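PDB 3CIT: sensor histidine kinase from Pseudomonas syringae pv. tomato, which probably serves as a phosphorelay sensor kinase of a two-component system, the piece described here being its GAF domain, a likely sensory module. Local coordinates for residues R33-L37 with G49-E53; H95-V99 with S120-S124; L104-D108 with L141-E146. One frame throughout, in Å; residues are numbered along the deposited sequence.

Contact 1: R33-L37 with G49-E53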
loop_
_atom_site.group_PDB
_atom_site.type_symbol
_atom_site.label_atom_id
_atom_site.label_comp_id
_atom_site.label_asym_id
_atom_site.label_seq_id
_atom_site.Cartn_x
_atom_site.Cartn_y
_atom_site.Cartn_z
ATOM N N ARG A 33 -14.077 -4.797 18.162
ATOM C CA ARG A 33 -14.734 -4.570 16.883
ATOM C C ARG A 33 -15.582 -3.297 16.898
ATOM O O ARG A 33 -15.469 -2.470 16.016
ATOM C CB ARG A 33 -15.607 -5.760 16.533
ATOM C CG ARG A 33 -14.850 -7.046 16.318
ATOM C CD ARG A 33 -15.829 -8.173 16.086
ATOM N NE ARG A 33 -15.141 -9.346 15.574
ATOM C CZ ARG A 33 -15.004 -10.484 16.232
ATOM N NH1 ARG A 33 -15.537 -10.640 17.435
ATOM N NH2 ARG A 33 -14.314 -11.481 15.682
ATOM N N LYS A 34 -16.407 -3.142 17.921
ATOM C CA LYS A 34 -17.227 -1.931 18.069
ATOM C C LYS A 34 -16.389 -0.678 18.216
ATOM O O LYS A 34 -16.745 0.350 17.685
ATOM C CB LYS A 34 -18.127 -2.026 19.287
ATOM C CG LYS A 34 -19.297 -2.922 19.110
ATOM C CD LYS A 34 -20.044 -3.041 20.439
ATOM C CE LYS A 34 -21.259 -3.924 20.321
ATOM N NZ LYS A 34 -21.681 -4.404 21.660
ATOM N N CYS A 35 -15.282 -0.765 18.933
ATOM C CA CYS A 35 -14.432 0.405 19.172
ATOM C C CYS A 35 -13.827 0.902 17.865
ATOM O O CYS A 35 -13.893 2.090 17.552
ATOM C CB CYS A 35 -13.327 0.045 20.165
ATOM S SG CYS A 35 -12.069 1.317 20.458
ATOM N N VAL A 36 -13.235 -0.013 17.111
ATOM C CA VAL A 36 -12.596 0.357 15.865
ATOM C C VAL A 36 -13.629 0.850 14.875
ATOM O O VAL A 36 -13.420 1.864 14.216
ATOM C CB VAL A 36 -11.739 -0.794 15.281
ATOM C CG1 VAL A 36 -11.288 -0.498 13.871
ATOM C CG2 VAL A 36 -10.545 -1.067 16.180
ATOM N N LEU A 37 -14.761 0.162 14.752
ATOM C CA LEU A 37 -15.750 0.626 13.784
ATOM C C LEU A 37 -16.274 2.031 14.125
ATOM O O LEU A 37 -16.296 2.924 13.256
ATOM C CB LEU A 37 -16.891 -0.387 13.677
ATOM C CG LEU A 37 -17.957 -0.096 12.665
ATOM C CD1 LEU A 37 -17.412 -0.025 11.255
ATOM C CD2 LEU A 37 -19.020 -1.203 12.840
ATOM N N GLY A 49 -21.393 1.898 9.060
ATOM C CA GLY A 49 -20.291 0.994 8.877
ATOM C C GLY A 49 -20.616 -0.387 9.346
ATOM O O GLY A 49 -21.563 -0.615 10.120
ATOM N N LEU A 50 -19.864 -1.336 8.839
ATOM C CA LEU A 50 -19.911 -2.660 9.392
ATOM C C LEU A 50 -18.538 -3.325 9.298
ATOM O O LEU A 50 -17.628 -2.842 8.615
ATOM C CB LEU A 50 -21.045 -3.465 8.734
ATOM C CG LEU A 50 -21.084 -3.637 7.238
ATOM C CD1 LEU A 50 -20.014 -4.597 6.818
ATOM C CD2 LEU A 50 -22.470 -4.133 6.768
ATOM N N LEU A 51 -18.411 -4.423 10.021
ATOM C CA LEU A 51 -17.259 -5.293 9.934
ATOM C C LEU A 51 -17.714 -6.671 9.447
ATOM O O LEU A 51 -18.673 -7.253 9.969
ATOM C CB LEU A 51 -16.587 -5.396 11.297
ATOM C CG LEU A 51 -15.324 -6.232 11.350
ATOM C CD1 LEU A 51 -14.170 -5.609 10.451
ATOM C CD2 LEU A 51 -14.874 -6.358 12.804
ATOM N N LEU A 52 -17.030 -7.169 8.419
ATOM C CA LEU A 52 -17.315 -8.467 7.833
ATOM C C LEU A 52 -16.138 -9.365 8.129
ATOM O O LEU A 52 -15.000 -8.937 7.990
ATOM C CB LEU A 52 -17.441 -8.345 6.325
ATOM C CG LEU A 52 -18.578 -7.504 5.793
ATOM C CD1 LEU A 52 -18.566 -7.551 4.253
ATOM C CD2 LEU A 52 -19.934 -7.989 6.378
ATOM N N GLU A 53 -16.400 -10.604 8.515
ATOM C CA GLU A 53 -15.350 -11.587 8.715
ATOM C C GLU A 53 -15.764 -12.933 8.122
ATOM O O GLU A 53 -16.947 -13.277 8.099
ATOM C CB GLU A 53 -15.022 -11.740 10.188
ATOM C CG GLU A 53 -14.322 -10.518 10.780
ATOM C CD GLU A 53 -14.267 -10.589 12.286
ATOM O OE1 GLU A 53 -13.672 -11.549 12.794
ATOM O OE2 GLU A 53 -14.812 -9.678 12.943
#
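Glu53 OE2 is held by two partners: Arg33 NE donates to it at 2.7 Å, and Thr63 OG1 on the adjoining strand is hydrogen-bonded to the same oxygen. The second carboxylate oxygen, Glu53 OE1, takes Arg33 NH2 at 3.0 Å, so the guanidinium meets the acid side-on with two nitrogens. Both oxygens offer their syn lone pairs and the two planes are 27° apart, nearly coplanar, a bidentate salt bridge whose paired bonds restrain rotation of both groups. A long, extended arginine suits this place because its aliphatic part lies along Leu51 while the guanidinium reaches Glu53; Arg33 CG rests 3.6 Å from Leu51 CD2. One helical turn later, Leu37 has CG anti to the backbone N (chi1 -177°), which drops its two methyls onto the strand backbone, CD1 lying 3.7 Å from Leu50 N. Gly49, having no side chain, lets Leu37 CD1 lie directly on its backbone. Helix 29-43 thus packs on one face of the antiparallel GAF sheet, the N-to-C directions of segments 33-37 and 49-53 being 133° apart; Leu37 also reaches Leu115 and Leu117 of strand 111-119, while Leu145 of helix 128-156 touches both partners of the salt bridge.

Contact 2: H95-V99 with S120-S124. With SO4 (sulfate ion), chain J.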
loop_
_atom_site.group_PDB
_atom_site.type_symbol
_atom_site.label_atom_id
_atom_site.label_comp_id
_atom_site.label_asym_id
_atom_site.label_seq_id
_atom_site.Cartn_x
_atom_site.Cartn_y
_atom_site.Cartn_z
ATOM N N HIS A 95 -28.895 3.876 -1.172
ATOM C CA HIS A 95 -29.031 4.303 0.216
ATOM C C HIS A 95 -27.688 4.737 0.842
ATOM O O HIS A 95 -27.668 5.509 1.792
ATOM C CB HIS A 95 -29.651 3.175 1.036
ATOM C CG HIS A 95 -31.132 3.045 0.855
ATOM N ND1 HIS A 95 -31.692 2.301 -0.160
ATOM C CD2 HIS A 95 -32.160 3.600 1.528
ATOM C CE1 HIS A 95 -33.010 2.376 -0.078
ATOM N NE2 HIS A 95 -33.323 3.169 0.930
ATOM N N LEU A 96 -26.602 4.193 0.319
ATOM C CA LEU A 96 -25.226 4.419 0.792
ATOM C C LEU A 96 -24.335 4.672 -0.401
ATOM O O LEU A 96 -23.615 3.783 -0.903
ATOM C CB LEU A 96 -24.703 3.225 1.618
ATOM C CG LEU A 96 -25.440 2.963 2.937
ATOM C CD1 LEU A 96 -25.031 1.641 3.589
ATOM C CD2 LEU A 96 -25.243 4.133 3.939
ATOM N N PRO A 97 -24.435 5.883 -0.942
ATOM C CA PRO A 97 -23.735 6.180 -2.190
ATOM C C PRO A 97 -22.198 6.239 -2.175
ATOM O O PRO A 97 -21.609 6.376 -3.231
ATOM C CB PRO A 97 -24.317 7.524 -2.628
ATOM C CG PRO A 97 -24.975 8.096 -1.453
ATOM C CD PRO A 97 -25.312 6.985 -0.502
ATOM N N CYS A 98 -21.590 6.188 -1.004
ATOM C CA CYS A 98 -20.134 6.215 -0.852
ATOM C C CYS A 98 -19.783 5.106 0.136
ATOM O O CYS A 98 -20.364 5.038 1.226
ATOM C CB CYS A 98 -19.686 7.609 -0.305
ATOM S SG CYS A 98 -19.851 8.807 -1.560
ATOM N N VAL A 99 -18.795 4.290 -0.227
ATOM C CA VAL A 99 -18.308 3.195 0.596
ATOM C C VAL A 99 -16.784 3.117 0.515
ATOM O O VAL A 99 -16.208 3.232 -0.563
ATOM C CB VAL A 99 -18.920 1.865 0.141
ATOM C CG1 VAL A 99 -18.326 0.654 0.949
ATOM C CG2 VAL A 99 -20.445 1.937 0.272
ATOM N N SER A 120 -24.487 7.991 3.967
ATOM C CA SER A 120 -25.823 8.127 3.411
ATOM C C SER A 120 -25.932 9.147 2.295
ATOM O O SER A 120 -26.907 9.123 1.558
ATOM C CB SER A 120 -26.805 8.505 4.521
ATOM O OG SER A 120 -26.429 9.742 5.107
ATOM N N VAL A 121 -24.955 10.044 2.177
ATOM C CA VAL A 121 -24.936 11.020 1.105
ATOM C C VAL A 121 -23.554 11.038 0.420
ATOM O O VAL A 121 -22.524 10.677 1.017
ATOM C CB VAL A 121 -25.343 12.449 1.565
ATOM C CG1 VAL A 121 -26.821 12.502 2.023
ATOM C CG2 VAL A 121 -24.444 12.952 2.623
ATOM N N ALA A 122 -23.557 11.406 -0.852
ATOM C CA ALA A 122 -22.309 11.487 -1.635
ATOM C C ALA A 122 -21.359 12.505 -0.997
ATOM O O ALA A 122 -21.741 13.655 -0.712
ATOM C CB ALA A 122 -22.616 11.854 -3.092
ATOM N N ILE A 123 -20.128 12.072 -0.733
ATOM C CA ILE A 123 -19.067 12.946 -0.232
ATOM C C ILE A 123 -17.807 12.631 -1.051
ATOM O O ILE A 123 -17.754 11.608 -1.729
ATOM C CB ILE A 123 -18.760 12.721 1.269
ATOM C CG1 ILE A 123 -18.455 11.250 1.586
ATOM C CG2 ILE A 123 -19.931 13.219 2.143
ATOM C CD1 ILE A 123 -17.904 11.032 2.978
ATOM N N SER A 124 -16.805 13.485 -0.995
ATOM C CA SER A 124 -15.518 13.165 -1.646
ATOM C C SER A 124 -14.820 12.107 -0.805
ATOM O O SER A 124 -15.020 12.040 0.412
ATOM C CB SER A 124 -14.652 14.396 -1.750
ATOM O OG SER A 124 -15.229 15.332 -2.613
HETATM S S SO4 J . -17.929 16.818 -0.723
HETATM O O1 SO4 J . -19.353 17.111 -0.450
HETATM O O2 SO4 J . -17.408 15.837 0.287
HETATM O O3 SO4 J . -17.847 16.362 -2.124
HETATM O O4 SO4 J . -17.147 18.072 -0.634
#
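With chi1 at -72°, Cys98 places SG beside its own backbone N, where the sulfur meets the backbone of Ala122 and Ile123, and the neighbouring Pro97 turns its ring toward Ser120. The contact lies at one end of the antiparallel GAF sheet, where the chain enters strand 98-105 alongside the loop that leaves strand 111-119. Cysteine suits the spot because its sulfur is both apolar filler and a soft acceptor: Ile123 N donates to Cys98 SG at 3.4 Å, nearly straight at 167°, while Ala122 CA packs against SG at 3.6 Å. In Pro97 the ring carbon CD takes the place of an N-H hydrogen, and it lies 3.4 Å from Ser120 O. Before it, His95 O receives a CA-H...O contact from Ser120 CA, and the same carbonyl is hydrogen-bonded to Arg71. Ser120 OG bonds to Asp47. Ala122 and Ser124 also pack on Gln8 of the second subunit, whose Ser7 is hydrogen-bonded to Ser124 OG. After Ile123, a sulfate, probably from the crystallisation liquor, is bound by Gln8 NE2 of that subunit and by Ser124: Ser124 N to sulfate O2 is 2.7 Å, and Ser124 OG to sulfate O3 is 2.9 Å.

Contact 3: L104-D108 with L141-E146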
loop_
_atom_site.group_PDB
_atom_site.type_symbol
_atom_site.label_atom_id
_atom_site.label_comp_id
_atom_site.label_asym_id
_atom_site.label_seq_id
_atom_site.Cartn_x
_atom_site.Cartn_y
_atom_site.Cartn_z
ATOM N N LEU A 104 -8.923 -6.608 6.281
ATOM C CA LEU A 104 -8.247 -7.157 7.443
ATOM C C LEU A 104 -7.356 -8.314 7.011
ATOM O O LEU A 104 -7.813 -9.291 6.449
ATOM C CB LEU A 104 -9.259 -7.662 8.482
ATOM C CG LEU A 104 -9.865 -6.648 9.455
ATOM C CD1 LEU A 104 -10.771 -5.682 8.768
ATOM C CD2 LEU A 104 -10.595 -7.402 10.605
ATOM N N ARG A 105 -6.065 -8.184 7.290
ATOM C CA ARG A 105 -5.102 -9.216 6.970
ATOM C C ARG A 105 -4.151 -9.365 8.137
ATOM O O ARG A 105 -3.583 -8.370 8.607
ATOM C CB ARG A 105 -4.353 -8.844 5.702
ATOM C CG ARG A 105 -3.416 -9.937 5.232
ATOM C CD ARG A 105 -2.738 -9.571 3.918
ATOM N NE ARG A 105 -3.687 -9.398 2.812
ATOM C CZ ARG A 105 -4.027 -10.366 1.952
ATOM N NH1 ARG A 105 -3.501 -11.569 2.054
ATOM N NH2 ARG A 105 -4.884 -10.129 0.966
ATOM N N GLY A 106 -4.009 -10.600 8.624
ATOM C CA GLY A 106 -3.058 -10.904 9.676
ATOM C C GLY A 106 -1.867 -11.643 9.110
ATOM O O GLY A 106 -1.374 -11.357 7.996
ATOM N N ALA A 107 -1.396 -12.603 9.902
ATOM C CA ALA A 107 -0.254 -13.409 9.569
ATOM C C ALA A 107 -0.655 -14.547 8.618
ATOM O O ALA A 107 0.145 -14.966 7.803
ATOM C CB ALA A 107 0.377 -13.971 10.868
ATOM N N ASP A 108 -1.897 -15.017 8.715
ATOM C CA ASP A 108 -2.371 -16.118 7.886
ATOM C C ASP A 108 -2.519 -15.641 6.437
ATOM O O ASP A 108 -2.565 -14.435 6.157
ATOM C CB ASP A 108 -3.692 -16.646 8.443
ATOM C CG ASP A 108 -4.048 -18.068 7.955
ATOM O OD1 ASP A 108 -3.240 -18.732 7.264
ATOM O OD2 ASP A 108 -5.156 -18.505 8.310
ATOM N N LEU A 141 -6.434 -4.013 14.259
ATOM C CA LEU A 141 -7.580 -4.840 14.599
ATOM C C LEU A 141 -7.404 -6.313 14.122
ATOM O O LEU A 141 -7.617 -7.261 14.884
ATOM C CB LEU A 141 -8.859 -4.242 14.021
ATOM C CG LEU A 141 -10.148 -5.024 14.358
ATOM C CD1 LEU A 141 -10.409 -5.173 15.881
ATOM C CD2 LEU A 141 -11.362 -4.455 13.560
ATOM N N ALA A 142 -7.058 -6.488 12.863
ATOM C CA ALA A 142 -6.856 -7.812 12.297
ATOM C C ALA A 142 -5.887 -8.659 13.094
ATOM O O ALA A 142 -6.160 -9.829 13.352
ATOM C CB ALA A 142 -6.405 -7.726 10.797
ATOM N N ALA A 143 -4.744 -8.082 13.473
ATOM C CA ALA A 143 -3.724 -8.846 14.175
ATOM C C ALA A 143 -4.263 -9.409 15.479
ATOM O O ALA A 143 -3.980 -10.555 15.859
ATOM C CB ALA A 143 -2.454 -7.973 14.439
ATOM N N HIS A 144 -5.029 -8.578 16.165
ATOM C CA HIS A 144 -5.601 -8.912 17.462
ATOM C C HIS A 144 -6.767 -9.900 17.351
ATOM O O HIS A 144 -6.877 -10.819 18.157
ATOM C CB HIS A 144 -6.021 -7.618 18.182
ATOM C CG HIS A 144 -4.854 -6.776 18.596
ATOM N ND1 HIS A 144 -3.855 -7.253 19.425
ATOM C CD2 HIS A 144 -4.504 -5.508 18.280
ATOM C CE1 HIS A 144 -2.935 -6.320 19.583
ATOM N NE2 HIS A 144 -3.309 -5.247 18.906
ATOM N N LEU A 145 -7.620 -9.720 16.351
ATOM C CA LEU A 145 -8.719 -10.657 16.099
ATOM C C LEU A 145 -8.175 -12.028 15.695
ATOM O O LEU A 145 -8.680 -13.067 16.126
ATOM C CB LEU A 145 -9.662 -10.132 15.021
ATOM C CG LEU A 145 -10.577 -8.956 15.394
ATOM C CD1 LEU A 145 -11.385 -8.518 14.177
ATOM C CD2 LEU A 145 -11.503 -9.347 16.586
ATOM N N GLU A 146 -7.135 -12.026 14.873
ATOM C CA GLU A 146 -6.504 -13.268 14.445
ATOM C C GLU A 146 -5.849 -13.990 15.608
ATOM O O GLU A 146 -6.020 -15.196 15.771
ATOM C CB GLU A 146 -5.491 -12.993 13.345
ATOM C CG GLU A 146 -4.787 -14.236 12.881
ATOM C CD GLU A 146 -3.791 -13.950 11.832
ATOM O OE1 GLU A 146 -2.764 -13.312 12.162
ATOM O OE2 GLU A 146 -4.059 -14.309 10.669
#
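Glu146 reaches from helix 128-156 to the turn after strand 98-105 and grips the backbone N-H groups of Ala107 and Asp108. From CB the chain runs fully extended, CG anti to the backbone N (chi1 179°) and CD anti to CA, so that the methylenes carry the carboxylate across to the turn. CD comes within 3.4 Å of Ala107 N. Of its two oxygens, Glu146 OE1 accepts from Ala107 N at 2.7 Å, an almost straight bond of 170° made to the syn lone pair. Glu146 OE2 takes Asp108 N at 3.0 Å, again from the syn side but with the donor 27° out of the carboxylate plane. Gly106, with no side chain, lets OE1 approach its CA. A glutamate fits because its length brings both oxygens to two successive peptide N-H groups.

One turn earlier the helix comes close, and the small Ala142 is the residue at the contact: Ala142 CB lies 3.7 Å from Leu104 CB and touches the backbone of Arg105. Leu104 CD2 goes on to Leu145 CD1 at 3.8 Å, adding to the apolar helix-sheet core. Arg105 points away, its NH2 held by Ala83 O.

Asn147 of the third subunit adds a hydrogen bond from ND2 to Glu146 OE1, so this buried carboxylate joins turn, helix and subunit interface. Its bonds described here come from N-H donors, which would spread a negative charge over peptide and amide dipoles; Asp108 OD2, 4.9 Å from Glu146 OE2, may in turn raise the cost of ionisation.

Overall arrangement
Contacts 1 and 3 belong to the buried helix-sheet core and touch each other: Leu51 meets Leu104 and Val36 meets Leu141, so helices 29-43 and 128-156 pack side by side on the same sheet. Each combines leucine packing with a glutamate, one answered by an arginine, the other by peptide N-H groups. Contact 2 is only partly buried, with its centre about 28 Å from that of contact 3. These two use opposite ends of strand 98-105 and meet different neighbouring subunits, whereas no other chain of the assembly touches contact 1. Away from the core, contact 2 relies on backbone, proline and sulfur instead of a carboxylate.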